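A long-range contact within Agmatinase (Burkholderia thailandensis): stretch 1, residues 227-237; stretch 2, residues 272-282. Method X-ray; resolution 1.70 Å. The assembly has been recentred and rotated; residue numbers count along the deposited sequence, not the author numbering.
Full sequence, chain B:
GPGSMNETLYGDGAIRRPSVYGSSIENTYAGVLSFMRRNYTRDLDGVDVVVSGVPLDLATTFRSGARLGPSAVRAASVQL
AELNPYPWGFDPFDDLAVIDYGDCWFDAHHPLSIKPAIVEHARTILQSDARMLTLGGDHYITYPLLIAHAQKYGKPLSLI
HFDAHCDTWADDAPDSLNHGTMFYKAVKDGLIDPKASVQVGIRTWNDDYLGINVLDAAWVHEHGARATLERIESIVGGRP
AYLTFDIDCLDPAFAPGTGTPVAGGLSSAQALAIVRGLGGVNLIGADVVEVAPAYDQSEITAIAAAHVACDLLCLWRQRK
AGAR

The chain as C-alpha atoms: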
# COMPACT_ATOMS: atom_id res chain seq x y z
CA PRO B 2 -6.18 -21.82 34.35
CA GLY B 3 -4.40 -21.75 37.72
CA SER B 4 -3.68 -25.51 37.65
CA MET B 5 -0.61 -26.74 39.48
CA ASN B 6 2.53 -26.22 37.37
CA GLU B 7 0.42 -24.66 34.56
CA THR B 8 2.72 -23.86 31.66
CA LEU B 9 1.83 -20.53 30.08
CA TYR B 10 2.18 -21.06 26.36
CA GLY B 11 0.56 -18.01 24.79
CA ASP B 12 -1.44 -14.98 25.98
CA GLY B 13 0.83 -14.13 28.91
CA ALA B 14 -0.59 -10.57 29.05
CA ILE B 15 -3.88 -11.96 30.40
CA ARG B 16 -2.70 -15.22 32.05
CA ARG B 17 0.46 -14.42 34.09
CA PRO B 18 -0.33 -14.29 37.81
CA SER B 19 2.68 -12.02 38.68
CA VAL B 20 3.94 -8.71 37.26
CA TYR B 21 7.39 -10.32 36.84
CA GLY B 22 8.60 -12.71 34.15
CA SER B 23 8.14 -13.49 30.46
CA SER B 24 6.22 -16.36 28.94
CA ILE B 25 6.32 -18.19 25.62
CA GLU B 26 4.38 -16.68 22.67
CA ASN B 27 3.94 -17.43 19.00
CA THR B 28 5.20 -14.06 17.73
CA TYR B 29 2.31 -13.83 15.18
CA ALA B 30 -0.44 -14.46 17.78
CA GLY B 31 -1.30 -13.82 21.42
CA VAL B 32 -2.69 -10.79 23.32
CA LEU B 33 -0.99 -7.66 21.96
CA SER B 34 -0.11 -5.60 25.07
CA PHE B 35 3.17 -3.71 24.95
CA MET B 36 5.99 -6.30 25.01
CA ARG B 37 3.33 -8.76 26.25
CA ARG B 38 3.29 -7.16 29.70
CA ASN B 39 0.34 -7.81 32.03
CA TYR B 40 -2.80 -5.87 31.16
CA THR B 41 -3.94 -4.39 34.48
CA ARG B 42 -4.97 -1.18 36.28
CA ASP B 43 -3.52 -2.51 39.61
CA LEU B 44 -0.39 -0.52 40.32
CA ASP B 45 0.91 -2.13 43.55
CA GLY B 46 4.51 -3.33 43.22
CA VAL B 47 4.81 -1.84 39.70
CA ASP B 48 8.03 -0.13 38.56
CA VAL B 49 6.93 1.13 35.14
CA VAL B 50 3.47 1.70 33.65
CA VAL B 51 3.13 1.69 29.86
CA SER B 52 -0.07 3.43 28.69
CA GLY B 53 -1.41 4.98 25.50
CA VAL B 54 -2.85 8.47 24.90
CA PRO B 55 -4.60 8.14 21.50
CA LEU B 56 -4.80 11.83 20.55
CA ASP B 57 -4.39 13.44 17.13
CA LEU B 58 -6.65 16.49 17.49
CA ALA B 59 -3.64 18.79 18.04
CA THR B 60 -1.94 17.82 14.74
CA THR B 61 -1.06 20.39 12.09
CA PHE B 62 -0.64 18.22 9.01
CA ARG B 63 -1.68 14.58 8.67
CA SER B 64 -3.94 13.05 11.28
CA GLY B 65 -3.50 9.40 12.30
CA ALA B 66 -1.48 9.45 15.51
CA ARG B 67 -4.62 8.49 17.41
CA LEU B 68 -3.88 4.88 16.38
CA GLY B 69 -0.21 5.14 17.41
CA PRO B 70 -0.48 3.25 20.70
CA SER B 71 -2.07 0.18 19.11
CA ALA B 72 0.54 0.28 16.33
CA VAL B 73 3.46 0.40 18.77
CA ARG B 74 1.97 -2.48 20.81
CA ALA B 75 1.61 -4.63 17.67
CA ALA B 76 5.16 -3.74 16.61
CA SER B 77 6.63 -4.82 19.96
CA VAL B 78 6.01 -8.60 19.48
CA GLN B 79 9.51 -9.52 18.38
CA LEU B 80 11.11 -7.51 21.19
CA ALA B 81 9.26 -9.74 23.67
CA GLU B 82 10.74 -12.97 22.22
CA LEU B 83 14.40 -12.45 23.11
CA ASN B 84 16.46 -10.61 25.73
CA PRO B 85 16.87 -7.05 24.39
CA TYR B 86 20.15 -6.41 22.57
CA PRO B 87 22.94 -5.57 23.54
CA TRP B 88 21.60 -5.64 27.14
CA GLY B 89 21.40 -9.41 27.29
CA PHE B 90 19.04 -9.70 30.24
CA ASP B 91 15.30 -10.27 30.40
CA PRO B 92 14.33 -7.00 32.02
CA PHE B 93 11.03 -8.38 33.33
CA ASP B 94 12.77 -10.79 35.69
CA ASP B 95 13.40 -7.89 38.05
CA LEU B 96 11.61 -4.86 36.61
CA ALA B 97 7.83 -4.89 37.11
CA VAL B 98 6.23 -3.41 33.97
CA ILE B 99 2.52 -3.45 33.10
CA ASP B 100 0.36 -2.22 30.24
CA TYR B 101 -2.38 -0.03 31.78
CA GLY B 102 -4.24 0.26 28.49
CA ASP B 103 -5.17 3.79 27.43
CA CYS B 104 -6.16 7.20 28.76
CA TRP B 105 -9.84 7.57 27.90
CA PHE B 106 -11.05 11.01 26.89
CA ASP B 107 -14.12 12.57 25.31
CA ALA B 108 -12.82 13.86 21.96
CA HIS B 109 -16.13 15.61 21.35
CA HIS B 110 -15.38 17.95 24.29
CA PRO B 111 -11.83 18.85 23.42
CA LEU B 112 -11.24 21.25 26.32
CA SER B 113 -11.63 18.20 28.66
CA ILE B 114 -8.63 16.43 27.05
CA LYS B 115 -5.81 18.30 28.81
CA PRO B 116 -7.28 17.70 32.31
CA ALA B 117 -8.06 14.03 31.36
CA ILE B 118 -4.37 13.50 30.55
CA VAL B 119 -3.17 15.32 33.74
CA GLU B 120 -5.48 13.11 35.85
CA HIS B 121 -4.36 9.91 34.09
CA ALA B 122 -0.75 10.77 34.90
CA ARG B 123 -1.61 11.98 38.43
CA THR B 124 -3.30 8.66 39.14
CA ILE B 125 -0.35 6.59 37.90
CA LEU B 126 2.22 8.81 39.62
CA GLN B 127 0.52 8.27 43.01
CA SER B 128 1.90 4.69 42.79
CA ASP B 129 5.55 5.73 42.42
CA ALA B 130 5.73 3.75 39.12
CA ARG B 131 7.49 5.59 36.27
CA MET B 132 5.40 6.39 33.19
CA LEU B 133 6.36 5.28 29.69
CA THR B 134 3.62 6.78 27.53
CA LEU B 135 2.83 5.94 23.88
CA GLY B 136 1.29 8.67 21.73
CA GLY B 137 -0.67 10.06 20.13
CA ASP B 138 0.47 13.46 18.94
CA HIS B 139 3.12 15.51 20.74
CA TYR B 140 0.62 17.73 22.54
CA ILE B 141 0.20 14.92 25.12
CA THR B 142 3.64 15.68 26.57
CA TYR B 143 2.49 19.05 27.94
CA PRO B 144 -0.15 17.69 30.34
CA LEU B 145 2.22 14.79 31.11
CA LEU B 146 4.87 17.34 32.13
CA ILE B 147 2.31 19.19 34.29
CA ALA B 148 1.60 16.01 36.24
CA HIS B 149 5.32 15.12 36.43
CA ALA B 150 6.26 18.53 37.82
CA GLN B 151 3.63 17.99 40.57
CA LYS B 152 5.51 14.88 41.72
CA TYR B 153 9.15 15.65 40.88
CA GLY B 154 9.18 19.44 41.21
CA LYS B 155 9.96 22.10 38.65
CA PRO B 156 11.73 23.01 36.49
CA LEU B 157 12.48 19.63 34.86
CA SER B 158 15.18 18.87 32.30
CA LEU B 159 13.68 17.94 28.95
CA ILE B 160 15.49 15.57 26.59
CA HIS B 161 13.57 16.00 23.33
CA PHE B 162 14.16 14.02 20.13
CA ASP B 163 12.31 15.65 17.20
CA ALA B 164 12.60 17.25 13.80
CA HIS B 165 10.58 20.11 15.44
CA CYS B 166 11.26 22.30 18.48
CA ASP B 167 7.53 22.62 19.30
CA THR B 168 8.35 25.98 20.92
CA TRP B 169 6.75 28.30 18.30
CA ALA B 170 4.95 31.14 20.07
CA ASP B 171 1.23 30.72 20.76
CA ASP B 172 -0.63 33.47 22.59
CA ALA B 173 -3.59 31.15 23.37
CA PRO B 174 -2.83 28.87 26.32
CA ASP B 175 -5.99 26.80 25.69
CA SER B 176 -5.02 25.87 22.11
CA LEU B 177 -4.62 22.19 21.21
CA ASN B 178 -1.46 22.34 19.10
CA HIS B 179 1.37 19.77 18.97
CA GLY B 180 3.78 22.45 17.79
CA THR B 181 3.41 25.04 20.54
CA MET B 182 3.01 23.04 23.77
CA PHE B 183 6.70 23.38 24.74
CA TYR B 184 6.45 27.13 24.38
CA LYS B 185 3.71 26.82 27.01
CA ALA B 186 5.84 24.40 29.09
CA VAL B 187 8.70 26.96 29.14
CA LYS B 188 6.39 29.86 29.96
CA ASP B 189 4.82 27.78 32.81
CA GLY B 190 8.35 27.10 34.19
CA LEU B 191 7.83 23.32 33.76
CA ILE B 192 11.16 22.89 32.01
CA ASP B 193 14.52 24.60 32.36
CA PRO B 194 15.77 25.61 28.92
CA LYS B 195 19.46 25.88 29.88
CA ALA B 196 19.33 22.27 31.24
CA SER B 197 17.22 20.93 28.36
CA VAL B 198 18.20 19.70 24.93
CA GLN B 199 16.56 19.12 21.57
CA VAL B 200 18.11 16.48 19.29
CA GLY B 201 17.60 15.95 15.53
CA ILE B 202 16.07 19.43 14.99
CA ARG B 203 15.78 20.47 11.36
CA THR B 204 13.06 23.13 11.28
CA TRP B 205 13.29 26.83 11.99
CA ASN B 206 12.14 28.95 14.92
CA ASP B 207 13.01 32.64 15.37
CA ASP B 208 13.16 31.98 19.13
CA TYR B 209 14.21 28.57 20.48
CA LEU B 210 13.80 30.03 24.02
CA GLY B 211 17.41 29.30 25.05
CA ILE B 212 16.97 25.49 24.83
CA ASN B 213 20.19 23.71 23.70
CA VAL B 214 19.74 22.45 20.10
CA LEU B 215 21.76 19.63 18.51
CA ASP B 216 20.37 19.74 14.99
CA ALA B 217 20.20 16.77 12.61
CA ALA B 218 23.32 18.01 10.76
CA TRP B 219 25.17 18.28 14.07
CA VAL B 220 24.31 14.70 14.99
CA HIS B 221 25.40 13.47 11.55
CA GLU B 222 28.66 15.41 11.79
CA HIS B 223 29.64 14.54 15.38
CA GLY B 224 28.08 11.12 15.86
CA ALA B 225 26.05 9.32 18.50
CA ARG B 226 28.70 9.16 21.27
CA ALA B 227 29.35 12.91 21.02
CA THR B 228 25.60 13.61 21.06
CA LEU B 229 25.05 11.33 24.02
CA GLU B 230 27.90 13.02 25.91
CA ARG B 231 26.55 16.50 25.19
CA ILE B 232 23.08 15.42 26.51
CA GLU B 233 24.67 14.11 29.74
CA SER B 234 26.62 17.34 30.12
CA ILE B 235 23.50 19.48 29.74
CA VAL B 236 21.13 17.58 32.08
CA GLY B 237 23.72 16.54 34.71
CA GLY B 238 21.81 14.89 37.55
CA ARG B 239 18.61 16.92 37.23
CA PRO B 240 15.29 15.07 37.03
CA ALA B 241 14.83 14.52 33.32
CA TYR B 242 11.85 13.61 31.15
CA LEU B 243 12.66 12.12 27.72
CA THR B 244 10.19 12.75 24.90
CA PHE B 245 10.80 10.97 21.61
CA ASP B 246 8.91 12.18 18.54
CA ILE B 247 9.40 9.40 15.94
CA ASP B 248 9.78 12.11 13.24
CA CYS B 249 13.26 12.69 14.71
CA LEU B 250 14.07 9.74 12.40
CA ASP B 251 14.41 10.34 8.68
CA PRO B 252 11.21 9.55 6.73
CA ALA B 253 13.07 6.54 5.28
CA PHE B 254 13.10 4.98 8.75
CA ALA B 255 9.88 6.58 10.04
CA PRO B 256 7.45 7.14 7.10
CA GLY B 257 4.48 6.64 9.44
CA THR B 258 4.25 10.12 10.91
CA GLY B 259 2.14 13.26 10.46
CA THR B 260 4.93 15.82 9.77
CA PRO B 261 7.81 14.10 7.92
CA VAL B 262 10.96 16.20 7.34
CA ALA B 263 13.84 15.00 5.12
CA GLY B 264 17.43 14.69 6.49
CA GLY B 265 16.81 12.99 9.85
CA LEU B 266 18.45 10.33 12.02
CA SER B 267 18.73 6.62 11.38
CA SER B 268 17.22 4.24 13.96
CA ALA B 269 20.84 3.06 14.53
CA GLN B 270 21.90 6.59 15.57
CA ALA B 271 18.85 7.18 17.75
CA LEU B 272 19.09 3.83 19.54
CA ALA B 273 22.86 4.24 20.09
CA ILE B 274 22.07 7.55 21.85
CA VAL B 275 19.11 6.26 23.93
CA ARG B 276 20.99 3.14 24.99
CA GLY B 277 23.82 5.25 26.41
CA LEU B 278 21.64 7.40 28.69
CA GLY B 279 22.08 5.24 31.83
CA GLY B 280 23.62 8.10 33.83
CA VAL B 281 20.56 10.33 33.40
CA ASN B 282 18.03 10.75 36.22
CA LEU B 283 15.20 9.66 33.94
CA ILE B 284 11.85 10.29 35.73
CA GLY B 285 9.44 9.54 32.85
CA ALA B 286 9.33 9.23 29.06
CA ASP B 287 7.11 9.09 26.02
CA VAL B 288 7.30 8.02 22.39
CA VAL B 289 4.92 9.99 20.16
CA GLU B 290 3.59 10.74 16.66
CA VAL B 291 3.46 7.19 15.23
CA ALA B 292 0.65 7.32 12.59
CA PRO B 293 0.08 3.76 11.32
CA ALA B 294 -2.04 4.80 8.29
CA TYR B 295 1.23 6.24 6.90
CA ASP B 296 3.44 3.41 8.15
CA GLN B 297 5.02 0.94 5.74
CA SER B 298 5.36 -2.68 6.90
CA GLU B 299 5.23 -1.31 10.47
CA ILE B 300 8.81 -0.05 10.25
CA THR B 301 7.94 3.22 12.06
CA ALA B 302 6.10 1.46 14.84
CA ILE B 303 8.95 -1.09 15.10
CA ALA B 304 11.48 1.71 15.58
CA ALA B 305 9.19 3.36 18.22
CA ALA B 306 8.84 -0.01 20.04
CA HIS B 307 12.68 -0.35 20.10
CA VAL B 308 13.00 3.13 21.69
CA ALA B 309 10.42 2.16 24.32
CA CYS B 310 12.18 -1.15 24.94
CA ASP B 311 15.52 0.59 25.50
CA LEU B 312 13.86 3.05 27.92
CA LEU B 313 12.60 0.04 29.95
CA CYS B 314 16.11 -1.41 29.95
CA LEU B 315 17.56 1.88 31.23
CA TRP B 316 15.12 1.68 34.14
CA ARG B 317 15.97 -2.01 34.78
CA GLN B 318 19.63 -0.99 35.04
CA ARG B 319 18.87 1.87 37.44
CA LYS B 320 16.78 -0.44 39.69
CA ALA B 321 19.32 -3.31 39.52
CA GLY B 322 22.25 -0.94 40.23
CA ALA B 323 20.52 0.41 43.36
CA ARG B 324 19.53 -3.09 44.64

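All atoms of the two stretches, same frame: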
# COMPACT_ATOMS: atom_id res chain seq x y z
N ALA B 227 29.21 11.48 20.75
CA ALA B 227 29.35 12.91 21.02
C ALA B 227 28.01 13.54 21.44
O ALA B 227 27.94 14.38 22.34
CB ALA B 227 29.95 13.63 19.82
N THR B 228 26.94 13.09 20.79
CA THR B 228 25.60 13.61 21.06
C THR B 228 25.18 13.19 22.46
O THR B 228 24.72 14.00 23.27
CB THR B 228 24.60 13.05 20.04
OG1 THR B 228 24.99 13.48 18.72
CG2 THR B 228 23.20 13.53 20.34
N LEU B 229 25.37 11.90 22.74
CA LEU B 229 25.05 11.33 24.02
C LEU B 229 25.81 12.07 25.13
O LEU B 229 25.25 12.37 26.18
CB LEU B 229 25.42 9.85 23.96
CG LEU B 229 25.59 9.01 25.18
CD1 LEU B 229 24.27 9.06 25.95
CD2 LEU B 229 25.88 7.62 24.64
N GLU B 230 27.08 12.35 24.89
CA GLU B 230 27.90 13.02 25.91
C GLU B 230 27.48 14.47 26.14
O GLU B 230 27.48 14.96 27.28
CB GLU B 230 29.40 12.85 25.61
CG GLU B 230 29.84 11.39 25.73
CD GLU B 230 31.29 11.14 25.34
OE1 GLU B 230 31.97 12.09 24.91
OE2 GLU B 230 31.75 9.98 25.47
N ARG B 231 27.06 15.14 25.06
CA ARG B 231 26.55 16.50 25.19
C ARG B 231 25.22 16.53 25.99
O ARG B 231 25.04 17.41 26.84
CB ARG B 231 26.39 17.17 23.80
CG ARG B 231 25.90 18.62 23.85
CD ARG B 231 26.86 19.58 24.56
NE ARG B 231 28.12 19.70 23.82
CZ ARG B 231 28.30 20.51 22.78
NH1 ARG B 231 27.32 21.29 22.35
NH2 ARG B 231 29.48 20.53 22.17
N ILE B 232 24.32 15.58 25.72
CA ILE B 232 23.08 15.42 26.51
C ILE B 232 23.39 15.26 28.01
O ILE B 232 22.83 15.98 28.84
CB ILE B 232 22.19 14.24 26.00
CG1 ILE B 232 21.68 14.53 24.58
CG2 ILE B 232 21.07 13.94 27.00
CD1 ILE B 232 21.11 13.33 23.84
N GLU B 233 24.30 14.35 28.34
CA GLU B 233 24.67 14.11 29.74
C GLU B 233 25.20 15.37 30.40
O GLU B 233 24.87 15.69 31.55
CB GLU B 233 25.73 13.02 29.82
CG GLU B 233 25.25 11.64 29.42
CD GLU B 233 26.35 10.62 29.61
OE1 GLU B 233 27.30 10.62 28.80
OE2 GLU B 233 26.28 9.85 30.59
N SER B 234 26.01 16.11 29.65
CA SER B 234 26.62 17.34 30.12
C SER B 234 25.57 18.41 30.44
O SER B 234 25.66 19.13 31.43
CB SER B 234 27.60 17.88 29.09
OG SER B 234 28.30 18.97 29.67
N ILE B 235 24.55 18.48 29.59
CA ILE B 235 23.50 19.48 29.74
C ILE B 235 22.56 19.17 30.92
O ILE B 235 22.25 20.06 31.72
CB ILE B 235 22.70 19.60 28.42
CG1 ILE B 235 23.55 20.32 27.38
CG2 ILE B 235 21.37 20.34 28.67
CD1 ILE B 235 23.12 20.13 25.93
N VAL B 236 22.12 17.92 31.04
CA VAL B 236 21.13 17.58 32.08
C VAL B 236 21.75 17.28 33.45
O VAL B 236 21.07 17.36 34.48
CB VAL B 236 20.14 16.47 31.65
CG1 VAL B 236 19.45 16.84 30.33
CG2 VAL B 236 20.83 15.11 31.52
N GLY B 237 23.04 16.92 33.47
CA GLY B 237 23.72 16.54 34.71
C GLY B 237 22.89 15.53 35.47
O GLY B 237 22.46 14.51 34.90
N LEU B 272 19.04 4.88 18.52
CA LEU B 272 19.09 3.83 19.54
C LEU B 272 20.45 3.86 20.25
O LEU B 272 20.53 3.59 21.45
CB LEU B 272 18.78 2.47 18.92
CG LEU B 272 17.32 2.32 18.43
CD1 LEU B 272 17.19 0.98 17.73
CD2 LEU B 272 16.30 2.44 19.58
N ALA B 273 21.51 4.16 19.50
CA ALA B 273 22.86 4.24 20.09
C ALA B 273 22.86 5.34 21.17
O ALA B 273 23.48 5.17 22.23
CB ALA B 273 23.90 4.55 19.02
N ILE B 274 22.19 6.45 20.88
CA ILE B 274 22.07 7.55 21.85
C ILE B 274 21.23 7.13 23.06
O ILE B 274 21.70 7.22 24.20
CB ILE B 274 21.50 8.84 21.20
CG1 ILE B 274 22.45 9.34 20.11
CG2 ILE B 274 21.30 9.93 22.26
CD1 ILE B 274 21.78 10.32 19.15
N VAL B 275 20.02 6.63 22.83
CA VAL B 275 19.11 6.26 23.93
C VAL B 275 19.74 5.20 24.83
O VAL B 275 19.70 5.33 26.08
CB VAL B 275 17.72 5.83 23.42
CG1 VAL B 275 16.85 5.29 24.57
CG2 VAL B 275 17.04 7.04 22.79
N ARG B 276 20.38 4.21 24.22
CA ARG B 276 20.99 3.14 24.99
C ARG B 276 22.10 3.61 25.91
O ARG B 276 22.42 2.91 26.89
CB ARG B 276 21.50 2.04 24.07
CG ARG B 276 20.37 1.22 23.45
CD ARG B 276 20.95 0.30 22.38
NE ARG B 276 19.89 -0.32 21.57
CZ ARG B 276 20.14 -0.96 20.43
NH1 ARG B 276 21.40 -1.06 19.99
NH2 ARG B 276 19.16 -1.51 19.73
N GLY B 277 22.69 4.76 25.62
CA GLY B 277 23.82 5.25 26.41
C GLY B 277 23.44 6.18 27.56
O GLY B 277 24.32 6.73 28.24
N LEU B 278 22.13 6.38 27.75
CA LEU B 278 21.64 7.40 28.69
C LEU B 278 21.46 6.90 30.14
O LEU B 278 20.74 7.52 30.91
CB LEU B 278 20.33 8.01 28.19
CG LEU B 278 20.55 8.97 27.02
CD1 LEU B 278 19.19 9.41 26.52
CD2 LEU B 278 21.42 10.15 27.37
N GLY B 279 22.14 5.82 30.48
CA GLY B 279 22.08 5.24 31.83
C GLY B 279 22.46 6.13 33.00
O GLY B 279 22.05 5.86 34.14
N GLY B 280 23.23 7.18 32.76
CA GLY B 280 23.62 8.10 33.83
C GLY B 280 22.59 9.17 34.11
O GLY B 280 22.68 9.88 35.10
N VAL B 281 21.57 9.26 33.27
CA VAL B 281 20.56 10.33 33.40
C VAL B 281 19.52 9.94 34.45
O VAL B 281 19.11 8.79 34.51
CB VAL B 281 19.88 10.57 32.04
CG1 VAL B 281 18.62 11.44 32.17
CG2 VAL B 281 20.88 11.18 31.05
N ASN B 282 19.10 10.92 35.25
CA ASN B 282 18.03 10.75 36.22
C ASN B 282 16.66 10.80 35.51
O ASN B 282 15.93 11.78 35.56
CB ASN B 282 18.14 11.84 37.29
CG ASN B 282 17.10 11.69 38.38
OD1 ASN B 282 16.43 10.66 38.49
ND2 ASN B 282 16.95 12.73 39.18
O HOH W 1 24.25 8.37 30.52
O HOH W 2 19.69 13.61 34.74

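Leu229 lies at the centre of this contact. Its CB points toward the second stretch, and with chi1 in t and chi2 in p its CD1 comes 3.4 Å from Leu278 CD2 and 3.3 Å from Gly277 O, so the methyl also packs against backbone. Gly277 suits this spot because a CB there would lie about 2.1 Å from Leu229 CD2, a clash. One turn on, Ile232 spans two partners: its CD1 is 3.8 Å from Ile274 CG2, and its CG2 is 3.8 Å from Leu278 CD2. Ile274 CD1 also meets Thr228 CG2 at 3.7 Å; the threonine offers a methyl here while its hydroxyl is hydrogen-bonded elsewhere in the structure. Val236 CG2 and Val281 CG2 extend the apolar seam at 4.0 Å. Ile232, Ile274, Leu278 and Val236 are buried, where branched apolar side chains fill space without polar groups needing partners.

No direct hydrogen bond crosses the contact; waters supply the polar links. At the edge, Glu233 starts sideways, but its carboxylate comes nearer the second stretch. One water donates to Glu233 OE2 (2.5 Å) and Gly277 O (2.8 Å) and accepts from Gly280 N (2.7 Å). Beyond the helix, where Gly237 adopts the positive phi that glycine tolerates best, a second water donates to Gly237 O (2.9 Å) and accepts from Asn282 N (2.8 Å).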